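Local coordinates for cryptochrome DASH, chloroplastic/mitochondrial (Arabidopsis thaliana, PDB 2J4D), which binds FAD and a folate light antenna, repairs cyclobutane pyrimidine dimers in single-stranded DNA, and may also act as a photoreceptor, at residues R6-L10 and G257-E261; R137-K143 and T167-W173; F400-M405 and V491-K495. One frame throughout, in Å; residues are numbered along the deposited sequence.

How the contacts relate
The three contacts lie far apart and share no residue. Contact 1 pairs the chain's N-terminal segment 6-10 with helix 252-265, and the loop of chain between its two halves contains the whole of contact 2, an edge pair of strands in the five-stranded parallel sheet of the alpha/beta domain; their centres are about 33 Å apart. Contact 3 follows later in sequence, where the end of helix 391-404 in the FAD-binding family region meets a loop near the end of the ordered chain. Contacts 2 and 3, about 47 Å apart between centres, sit on opposite sides of the chain's centre. Contacts 1 and 3 thus tie both ends of the ordered chain to helices.

Contact 1 (R6-L10 and G257-E261); sequences RVPAL and GRVFE
Glu261 lays its carboxylate against the loop at Pro8 and Ala9, with OE1 beside Pro8 CB and OE2 3.4 Å from Ala9 CB. Its chain is fully extended, CG anti to the backbone N (chi1 -179°), which carries the acid straight off helix 252-265 to the loop. There Glu261 OE2 accepts from Ala9 N at 2.7 Å through its syn lone pair, in a bent bond (141° at the hydrogen), while a longer and weak bond runs from the same N-H to OE1. The other grip on the acid comes from its own helix: Arg258 NH1 forms a salt bridge with Glu261 OE1 at 2.8 Å, on the anti side of that oxygen and almost in the guanidinium plane. One buried carboxylate therefore answers both a backbone N-H and an arginine, and the positive charge would be expected to favour its ionised form.

Apolar groups close in around this polar centre. Val7 CG1 lies over one face of the Arg258 guanidinium and touches CD at 3.8 Å. Pro8, which follows a cis peptide bond, sets CB against Arg258 CA at 3.9 Å. Leu10 reaches the helix with CD1, which comes to 3.4 Å from Gly257 O. The same methyl stands at the edge of the Phe260 ring, 4.3 Å from CD2.

Arg258 NE also bonds to Thr286 O, in a region that probably binds FAD, the cofactor lying about 7 Å from the arginine side chain. Trp291 of helix 289-293 packs on Val7, Pro8 and Arg258, Ile15 of helix 12-26 covers Leu10, and strand 4-7 pairs in parallel with strand 245-248, just ahead of helix 252-265.

Contact 2 (R137-K143 and T167-W173); sequences RTVFAHK and TKLELIW
Phe140 and Glu170 run alongside each other from neighbouring parallel strands, with Glu170 CB 3.4 Å from ring atom CD1 of Phe140. Ile172 CD1 approaches the edge of the same ring. Thr138 CG2 presses on Lys168 CG at 3.2 Å, closer than two carbons normally pack; the lysine's CG is flanked by its own main-chain N and C (chi1 47°), which directs the chain across the threonine methyl. On the other face of the sheet Val139 CG1 meets Leu169 CD1, Ala141 CB meets Leu171 CD2, and Lys143 CD rests against Leu171 CD1.

Between the two faces the backbones pair in the parallel pattern. Val139 N donates to Lys168 O, Glu170 N to Val139 O at 2.8 Å, Ala141 N to Glu170 O, and Ile172 N to Ala141 O at 2.7 Å. Strands 138-142 and 168-172 cross at -24°. Helix 147-161 joins them in a beta-alpha-beta crossover; Asn157 and Glu153 of that helix touch Leu169 and Leu171, and Glu153 forms a salt bridge with Lys143 NZ. Strand 41-46 flanks 138-142 on its other side, where Thr42 bonds to Thr138 OG1.

At the C-terminal end Lys143 N donates to Ile172 O at 2.8 Å. From the opposite face of that carbonyl His142 ND1 donates at 3.2 Å, above its plane. Asn55 OD1 bonds to NE2; an oxygen at each nitrogen is consistent with an imidazolium, unless the Asn55 amide is turned, and probably restricts rotation of the ring.

Contact 3 (F400-M405 and V491-K495); sequences FLVRDM and VVPLK
Asp404 OD1 accepts the backbone N-H of Lys495 at 2.8 Å, nearly along its own C-O direction and with a fairly straight N-H angle of 162°. The carboxylate stands beside the backbone N of its residue (chi1 -67°), turned to meet the incoming loop, and the same oxygen takes the hydroxyl of Tyr447. An alanine at Asp404 would remove this acceptor, which is likely to leave Lys495 N and the Tyr447 hydroxyl without their shared partner and the loop less firmly held.

A second polar link is indirect: one water donates to Asp404 O at 2.8 Å and to Pro493 O at 2.6 Å, bridging two acceptors that only a donor between them can link.

Apolar contacts come next. Leu494 CD2 meets the edge of the Phe400 ring in its plane, 3.8 Å from CE1, and Val492 CG2 reaches CZ of that ring at 3.8 Å. Met405 bends at its thioether to place CE 4.0 Å from Val491 CG1.

A carbon-to-carbonyl contact stands apart: Lys495 CD lies 3.5 Å from Arg403 O, its methylenes running along the helix end.

Tyr373 meets the Phe400 ring and bonds to Val492 O. The last part of helix 391-404 holds a wider pi-type turn, Met405 N bonding to Phe400 O, and the loop near the end of the ordered chain packs against it within the all-helical FAD-binding region characteristic of photolyases and cryptochromes.

Contact 1 (R6-L10 and G257-E261)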
loop_
_atom_site.group_PDB
_atom_site.type_symbol
_atom_site.label_atom_id
_atom_site.label_comp_id
_atom_site.label_asym_id
_atom_site.label_seq_id
_atom_site.Cartn_x
_atom_site.Cartn_y
_atom_site.Cartn_z
ATOM N N ARG A 6 17.684 -4.153 5.080
ATOM C CA ARG A 6 17.045 -2.900 4.695
ATOM C C ARG A 6 16.476 -3.055 3.291
ATOM O O ARG A 6 17.122 -3.637 2.422
ATOM C CB ARG A 6 18.058 -1.752 4.656
ATOM C CG ARG A 6 18.312 -1.035 5.966
ATOM C CD ARG A 6 19.015 0.296 5.687
ATOM N NE ARG A 6 18.348 1.419 6.347
ATOM C CZ ARG A 6 18.267 2.646 5.839
ATOM N NH1 ARG A 6 18.811 2.915 4.659
ATOM N NH2 ARG A 6 17.638 3.607 6.505
ATOM N N VAL A 7 15.271 -2.545 3.064
ATOM C CA VAL A 7 14.685 -2.590 1.726
ATOM C C VAL A 7 14.316 -1.150 1.425
ATOM O O VAL A 7 13.484 -0.567 2.119
ATOM C CB VAL A 7 13.404 -3.447 1.656
ATOM C CG1 VAL A 7 12.920 -3.543 0.187
ATOM C CG2 VAL A 7 13.665 -4.833 2.215
ATOM N N PRO A 8 14.977 -0.532 0.434
ATOM C CA PRO A 8 16.044 -1.093 -0.410
ATOM C C PRO A 8 17.319 -1.237 0.423
ATOM O O PRO A 8 17.425 -0.647 1.499
ATOM C CB PRO A 8 16.195 -0.048 -1.508
ATOM C CG PRO A 8 15.904 1.241 -0.775
ATOM C CD PRO A 8 14.704 0.873 0.080
ATOM N N ALA A 9 18.284 -2.007 -0.067
ATOM C CA ALA A 9 19.527 -2.212 0.679
ATOM C C ALA A 9 20.560 -1.117 0.415
ATOM O O ALA A 9 21.644 -1.115 0.999
ATOM C CB ALA A 9 20.116 -3.587 0.347
ATOM N N LEU A 10 20.211 -0.175 -0.451
ATOM C CA LEU A 10 21.102 0.922 -0.810
ATOM C C LEU A 10 21.539 1.789 0.374
ATOM O O LEU A 10 20.819 1.923 1.364
ATOM C CB LEU A 10 20.419 1.823 -1.840
ATOM C CG LEU A 10 19.845 1.154 -3.090
ATOM C CD1 LEU A 10 19.110 2.195 -3.920
ATOM C CD2 LEU A 10 20.962 0.514 -3.904
ATOM N N GLY A 257 14.382 4.128 -5.082
ATOM C CA GLY A 257 15.635 3.420 -4.889
ATOM C C GLY A 257 15.404 1.922 -5.027
ATOM O O GLY A 257 16.251 1.208 -5.570
ATOM N N ARG A 258 14.257 1.440 -4.540
ATOM C CA ARG A 258 13.936 0.013 -4.632
ATOM C C ARG A 258 13.606 -0.385 -6.068
ATOM O O ARG A 258 13.930 -1.496 -6.497
ATOM C CB ARG A 258 12.773 -0.344 -3.690
ATOM C CG ARG A 258 12.286 -1.797 -3.783
ATOM C CD ARG A 258 13.409 -2.830 -3.561
ATOM N NE ARG A 258 12.907 -4.182 -3.789
ATOM C CZ ARG A 258 13.619 -5.299 -3.656
ATOM N NH1 ARG A 258 14.896 -5.247 -3.289
ATOM N NH2 ARG A 258 13.045 -6.474 -3.890
ATOM N N VAL A 259 12.952 0.510 -6.813
ATOM C CA VAL A 259 12.642 0.214 -8.208
ATOM C C VAL A 259 13.990 0.072 -8.933
ATOM O O VAL A 259 14.207 -0.864 -9.704
ATOM C CB VAL A 259 11.803 1.343 -8.868
ATOM C CG1 VAL A 259 11.701 1.109 -10.360
ATOM C CG2 VAL A 259 10.390 1.346 -8.284
ATOM N N PHE A 260 14.901 0.997 -8.663
ATOM C CA PHE A 260 16.227 0.939 -9.269
ATOM C C PHE A 260 16.948 -0.347 -8.850
ATOM O O PHE A 260 17.515 -1.066 -9.674
ATOM C CB PHE A 260 17.047 2.150 -8.820
ATOM C CG PHE A 260 18.505 2.048 -9.139
ATOM C CD1 PHE A 260 18.966 2.239 -10.437
ATOM C CD2 PHE A 260 19.421 1.738 -8.136
ATOM C CE1 PHE A 260 20.319 2.120 -10.735
ATOM C CE2 PHE A 260 20.783 1.617 -8.424
ATOM C CZ PHE A 260 21.230 1.809 -9.725
ATOM N N GLU A 261 16.910 -0.638 -7.558
ATOM C CA GLU A 261 17.584 -1.814 -7.020
ATOM C C GLU A 261 17.115 -3.149 -7.602
ATOM O O GLU A 261 17.926 -3.982 -8.021
ATOM C CB GLU A 261 17.425 -1.835 -5.501
ATOM C CG GLU A 261 18.103 -3.003 -4.821
ATOM C CD GLU A 261 17.940 -2.954 -3.318
ATOM O OE1 GLU A 261 16.853 -3.317 -2.815
ATOM O OE2 GLU A 261 18.897 -2.528 -2.641
#

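Contact 2 (R137-K143 and T167-W173)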
loop_
_atom_site.group_PDB
_atom_site.type_symbol
_atom_site.label_atom_id
_atom_site.label_comp_id
_atom_site.label_asym_id
_atom_site.label_seq_id
_atom_site.Cartn_x
_atom_site.Cartn_y
_atom_site.Cartn_z
ATOM N N ARG A 137 -7.903 29.680 -3.387
ATOM C CA ARG A 137 -9.079 29.570 -4.242
ATOM C C ARG A 137 -9.522 28.116 -4.329
ATOM O O ARG A 137 -10.694 27.818 -4.556
ATOM C CB ARG A 137 -8.757 30.053 -5.656
ATOM C CG ARG A 137 -8.129 31.429 -5.730
ATOM C CD ARG A 137 -7.959 31.857 -7.182
ATOM N NE ARG A 137 -7.369 33.186 -7.291
ATOM C CZ ARG A 137 -7.126 33.802 -8.443
ATOM N NH1 ARG A 137 -7.425 33.208 -9.593
ATOM N NH2 ARG A 137 -6.580 35.010 -8.448
ATOM N N THR A 138 -8.573 27.210 -4.133
ATOM C CA THR A 138 -8.862 25.792 -4.253
ATOM C C THR A 138 -8.026 24.929 -3.319
ATOM O O THR A 138 -7.000 25.361 -2.795
ATOM C CB THR A 138 -8.535 25.315 -5.668
ATOM O OG1 THR A 138 -7.174 25.660 -5.959
ATOM C CG2 THR A 138 -9.424 25.974 -6.697
ATOM N N VAL A 139 -8.501 23.706 -3.106
ATOM C CA VAL A 139 -7.774 22.711 -2.331
ATOM C C VAL A 139 -7.789 21.508 -3.275
ATOM O O VAL A 139 -8.861 21.023 -3.649
ATOM C CB VAL A 139 -8.481 22.315 -1.022
ATOM C CG1 VAL A 139 -7.711 21.166 -0.354
ATOM C CG2 VAL A 139 -8.557 23.511 -0.079
ATOM N N PHE A 140 -6.605 21.072 -3.688
ATOM C CA PHE A 140 -6.446 19.930 -4.585
ATOM C C PHE A 140 -6.049 18.692 -3.787
ATOM O O PHE A 140 -5.291 18.785 -2.824
ATOM C CB PHE A 140 -5.345 20.215 -5.613
ATOM C CG PHE A 140 -5.785 21.091 -6.747
ATOM C CD1 PHE A 140 -6.500 20.559 -7.812
ATOM C CD2 PHE A 140 -5.500 22.454 -6.744
ATOM C CE1 PHE A 140 -6.927 21.372 -8.864
ATOM C CE2 PHE A 140 -5.921 23.274 -7.787
ATOM C CZ PHE A 140 -6.637 22.731 -8.851
ATOM N N ALA A 141 -6.559 17.537 -4.198
ATOM C CA ALA A 141 -6.223 16.285 -3.540
ATOM C C ALA A 141 -6.602 15.144 -4.465
ATOM O O ALA A 141 -7.363 15.327 -5.417
ATOM C CB ALA A 141 -6.972 16.154 -2.221
ATOM N N HIS A 142 -6.056 13.967 -4.192
ATOM C CA HIS A 142 -6.387 12.803 -4.991
ATOM C C HIS A 142 -7.680 12.218 -4.469
ATOM O O HIS A 142 -7.941 12.234 -3.268
ATOM C CB HIS A 142 -5.271 11.766 -4.913
ATOM C CG HIS A 142 -4.145 12.044 -5.854
ATOM N ND1 HIS A 142 -4.290 11.976 -7.223
ATOM C CD2 HIS A 142 -2.863 12.407 -5.628
ATOM C CE1 HIS A 142 -3.142 12.285 -7.801
ATOM N NE2 HIS A 142 -2.258 12.552 -6.855
ATOM N N LYS A 143 -8.487 11.704 -5.388
ATOM C CA LYS A 143 -9.767 11.096 -5.056
ATOM C C LYS A 143 -9.542 9.722 -4.443
ATOM O O LYS A 143 -8.713 8.951 -4.931
ATOM C CB LYS A 143 -10.598 10.934 -6.331
ATOM C CG LYS A 143 -12.000 10.353 -6.115
ATOM C CD LYS A 143 -12.967 11.432 -5.622
ATOM C CE LYS A 143 -14.346 10.855 -5.324
ATOM N NZ LYS A 143 -14.313 9.992 -4.106
ATOM N N THR A 167 -13.956 29.025 -2.062
ATOM C CA THR A 167 -12.981 27.907 -2.003
ATOM C C THR A 167 -13.576 26.523 -2.352
ATOM O O THR A 167 -14.420 25.978 -1.641
ATOM C CB THR A 167 -12.232 27.782 -0.636
ATOM O OG1 THR A 167 -11.433 28.954 -0.393
ATOM C CG2 THR A 167 -11.239 26.637 -0.698
ATOM N N LYS A 168 -13.163 25.847 -3.433
ATOM C CA LYS A 168 -13.469 24.589 -4.007
ATOM C C LYS A 168 -12.484 23.468 -3.798
ATOM O O LYS A 168 -11.277 23.643 -3.941
ATOM C CB LYS A 168 -13.692 24.857 -5.495
ATOM C CG LYS A 168 -12.615 25.738 -6.165
ATOM C CD LYS A 168 -13.243 26.982 -6.809
ATOM C CE LYS A 168 -12.198 28.033 -7.217
ATOM N NZ LYS A 168 -11.632 27.856 -8.593
ATOM N N LEU A 169 -13.032 22.309 -3.453
ATOM C CA LEU A 169 -12.226 21.114 -3.292
ATOM C C LEU A 169 -12.195 20.434 -4.663
ATOM O O LEU A 169 -13.239 20.090 -5.215
ATOM C CB LEU A 169 -12.841 20.155 -2.264
ATOM C CG LEU A 169 -12.125 18.803 -2.103
ATOM C CD1 LEU A 169 -10.706 19.024 -1.601
ATOM C CD2 LEU A 169 -12.887 17.918 -1.129
ATOM N N GLU A 170 -11.000 20.254 -5.211
ATOM C CA GLU A 170 -10.829 19.621 -6.518
ATOM C C GLU A 170 -10.164 18.268 -6.310
ATOM O O GLU A 170 -8.979 18.223 -5.989
ATOM C CB GLU A 170 -9.912 20.469 -7.402
ATOM C CG GLU A 170 -10.418 21.861 -7.723
ATOM C CD GLU A 170 -11.643 21.840 -8.611
ATOM O OE1 GLU A 170 -11.860 20.814 -9.297
ATOM O OE2 GLU A 170 -12.377 22.851 -8.630
ATOM N N LEU A 171 -10.917 17.186 -6.498
ATOM C CA LEU A 171 -10.388 15.831 -6.315
ATOM C C LEU A 171 -9.941 15.275 -7.663
ATOM O O LEU A 171 -10.694 15.283 -8.632
ATOM C CB LEU A 171 -11.460 14.939 -5.671
ATOM C CG LEU A 171 -11.894 15.451 -4.285
ATOM C CD1 LEU A 171 -13.113 14.716 -3.788
ATOM C CD2 LEU A 171 -10.738 15.292 -3.307
ATOM N N ILE A 172 -8.706 14.791 -7.718
ATOM C CA ILE A 172 -8.137 14.281 -8.954
ATOM C C ILE A 172 -7.960 12.768 -8.919
ATOM O O ILE A 172 -7.450 12.225 -7.940
ATOM C CB ILE A 172 -6.752 14.918 -9.188
ATOM C CG1 ILE A 172 -6.841 16.437 -9.014
ATOM C CG2 ILE A 172 -6.216 14.535 -10.556
ATOM C CD1 ILE A 172 -7.855 17.102 -9.912
ATOM N N TRP A 173 -8.373 12.078 -9.975
ATOM C CA TRP A 173 -8.179 10.636 -9.987
ATOM C C TRP A 173 -6.696 10.329 -10.162
ATOM O O TRP A 173 -6.010 10.962 -10.964
ATOM C CB TRP A 173 -8.950 9.958 -11.124
ATOM C CG TRP A 173 -8.774 8.477 -11.061
ATOM C CD1 TRP A 173 -7.836 7.723 -11.719
ATOM C CD2 TRP A 173 -9.460 7.585 -10.183
ATOM N NE1 TRP A 173 -7.895 6.413 -11.291
ATOM C CE2 TRP A 173 -8.882 6.303 -10.348
ATOM C CE3 TRP A 173 -10.507 7.746 -9.264
ATOM C CZ2 TRP A 173 -9.314 5.192 -9.628
ATOM C CZ3 TRP A 173 -10.939 6.636 -8.544
ATOM C CH2 TRP A 173 -10.340 5.376 -8.731
#

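Contact 3 (F400-M405 and V491-K495)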
loop_
_atom_site.group_PDB
_atom_site.type_symbol
_atom_site.label_atom_id
_atom_site.label_comp_id
_atom_site.label_asym_id
_atom_site.label_seq_id
_atom_site.Cartn_x
_atom_site.Cartn_y
_atom_site.Cartn_z
ATOM N N PHE A 400 -6.312 -20.636 6.092
ATOM C CA PHE A 400 -6.255 -21.298 7.391
ATOM C C PHE A 400 -7.241 -20.698 8.398
ATOM O O PHE A 400 -7.987 -21.422 9.075
ATOM C CB PHE A 400 -4.843 -21.216 7.971
ATOM C CG PHE A 400 -4.675 -21.990 9.249
ATOM C CD1 PHE A 400 -4.484 -23.370 9.220
ATOM C CD2 PHE A 400 -4.727 -21.345 10.482
ATOM C CE1 PHE A 400 -4.344 -24.096 10.403
ATOM C CE2 PHE A 400 -4.588 -22.060 11.672
ATOM C CZ PHE A 400 -4.397 -23.441 11.632
ATOM N N LEU A 401 -7.239 -19.375 8.504
ATOM C CA LEU A 401 -8.128 -18.704 9.441
ATOM C C LEU A 401 -9.588 -18.951 9.135
ATOM O O LEU A 401 -10.390 -19.225 10.034
ATOM C CB LEU A 401 -7.868 -17.197 9.444
ATOM C CG LEU A 401 -8.769 -16.435 10.423
ATOM C CD1 LEU A 401 -7.973 -15.319 11.073
ATOM C CD2 LEU A 401 -10.002 -15.894 9.703
ATOM N N VAL A 402 -9.935 -18.851 7.859
ATOM C CA VAL A 402 -11.308 -19.032 7.427
ATOM C C VAL A 402 -11.790 -20.479 7.375
ATOM O O VAL A 402 -12.855 -20.802 7.897
ATOM C CB VAL A 402 -11.531 -18.415 6.022
ATOM C CG1 VAL A 402 -12.918 -18.784 5.497
ATOM C CG2 VAL A 402 -11.371 -16.902 6.084
ATOM N N ARG A 403 -11.002 -21.341 6.746
ATOM C CA ARG A 403 -11.402 -22.730 6.566
ATOM C C ARG A 403 -10.991 -23.736 7.632
ATOM O O ARG A 403 -11.776 -24.606 7.992
ATOM C CB ARG A 403 -10.937 -23.199 5.187
ATOM C CG ARG A 403 -11.477 -22.306 4.073
ATOM C CD ARG A 403 -11.307 -22.907 2.689
ATOM N NE ARG A 403 -12.079 -22.151 1.703
ATOM C CZ ARG A 403 -11.779 -20.915 1.320
ATOM N NH1 ARG A 403 -10.720 -20.311 1.838
ATOM N NH2 ARG A 403 -12.543 -20.275 0.443
ATOM N N ASP A 404 -9.770 -23.627 8.135
ATOM C CA ASP A 404 -9.314 -24.554 9.159
ATOM C C ASP A 404 -9.779 -24.129 10.543
ATOM O O ASP A 404 -10.177 -24.968 11.350
ATOM C CB ASP A 404 -7.796 -24.673 9.111
ATOM C CG ASP A 404 -7.315 -25.329 7.833
ATOM O OD1 ASP A 404 -7.645 -26.519 7.619
ATOM O OD2 ASP A 404 -6.623 -24.657 7.038
ATOM N N MET A 405 -9.751 -22.825 10.812
ATOM C CA MET A 405 -10.175 -22.313 12.110
ATOM C C MET A 405 -11.649 -21.929 12.147
ATOM O O MET A 405 -12.235 -21.825 13.225
ATOM C CB MET A 405 -9.324 -21.109 12.513
ATOM C CG MET A 405 -7.860 -21.437 12.672
ATOM S SD MET A 405 -6.939 -20.039 13.297
ATOM C CE MET A 405 -6.990 -20.347 15.027
ATOM N N VAL A 491 -3.564 -25.969 17.546
ATOM C CA VAL A 491 -4.816 -25.427 18.061
ATOM C C VAL A 491 -6.073 -26.032 17.426
ATOM O O VAL A 491 -7.136 -26.059 18.046
ATOM C CB VAL A 491 -4.851 -23.890 17.904
ATOM C CG1 VAL A 491 -4.926 -23.510 16.436
ATOM C CG2 VAL A 491 -6.023 -23.313 18.675
ATOM N N VAL A 492 -5.945 -26.518 16.198
ATOM C CA VAL A 492 -7.060 -27.149 15.488
ATOM C C VAL A 492 -6.501 -28.171 14.518
ATOM O O VAL A 492 -5.343 -28.092 14.113
ATOM C CB VAL A 492 -7.854 -26.170 14.592
ATOM C CG1 VAL A 492 -8.799 -25.334 15.414
ATOM C CG2 VAL A 492 -6.874 -25.300 13.801
ATOM N N PRO A 493 -7.319 -29.151 14.140
ATOM C CA PRO A 493 -6.925 -30.186 13.189
ATOM C C PRO A 493 -7.032 -29.493 11.835
ATOM O O PRO A 493 -7.701 -28.464 11.722
ATOM C CB PRO A 493 -8.004 -31.256 13.395
ATOM C CG PRO A 493 -9.212 -30.426 13.791
ATOM C CD PRO A 493 -8.583 -29.511 14.806
ATOM N N LEU A 494 -6.357 -30.004 10.818
ATOM C CA LEU A 494 -6.468 -29.374 9.519
ATOM C C LEU A 494 -7.765 -29.934 8.962
ATOM O O LEU A 494 -8.059 -31.120 9.137
ATOM C CB LEU A 494 -5.283 -29.739 8.630
ATOM C CG LEU A 494 -3.981 -29.085 9.093
ATOM C CD1 LEU A 494 -2.822 -29.680 8.309
ATOM C CD2 LEU A 494 -4.049 -27.566 8.916
ATOM N N LYS A 495 -8.553 -29.066 8.343
ATOM C CA LYS A 495 -9.819 -29.451 7.764
ATOM C C LYS A 495 -9.692 -30.531 6.695
ATOM O O LYS A 495 -10.613 -31.318 6.536
ATOM C CB LYS A 495 -10.496 -28.219 7.191
ATOM C CG LYS A 495 -11.910 -28.458 6.761
ATOM C CD LYS A 495 -12.369 -27.332 5.883
ATOM C CE LYS A 495 -13.313 -27.876 4.847
ATOM N NZ LYS A 495 -14.544 -27.068 4.727
HETATM O O HOH W 1 -10.129 -27.714 11.491
#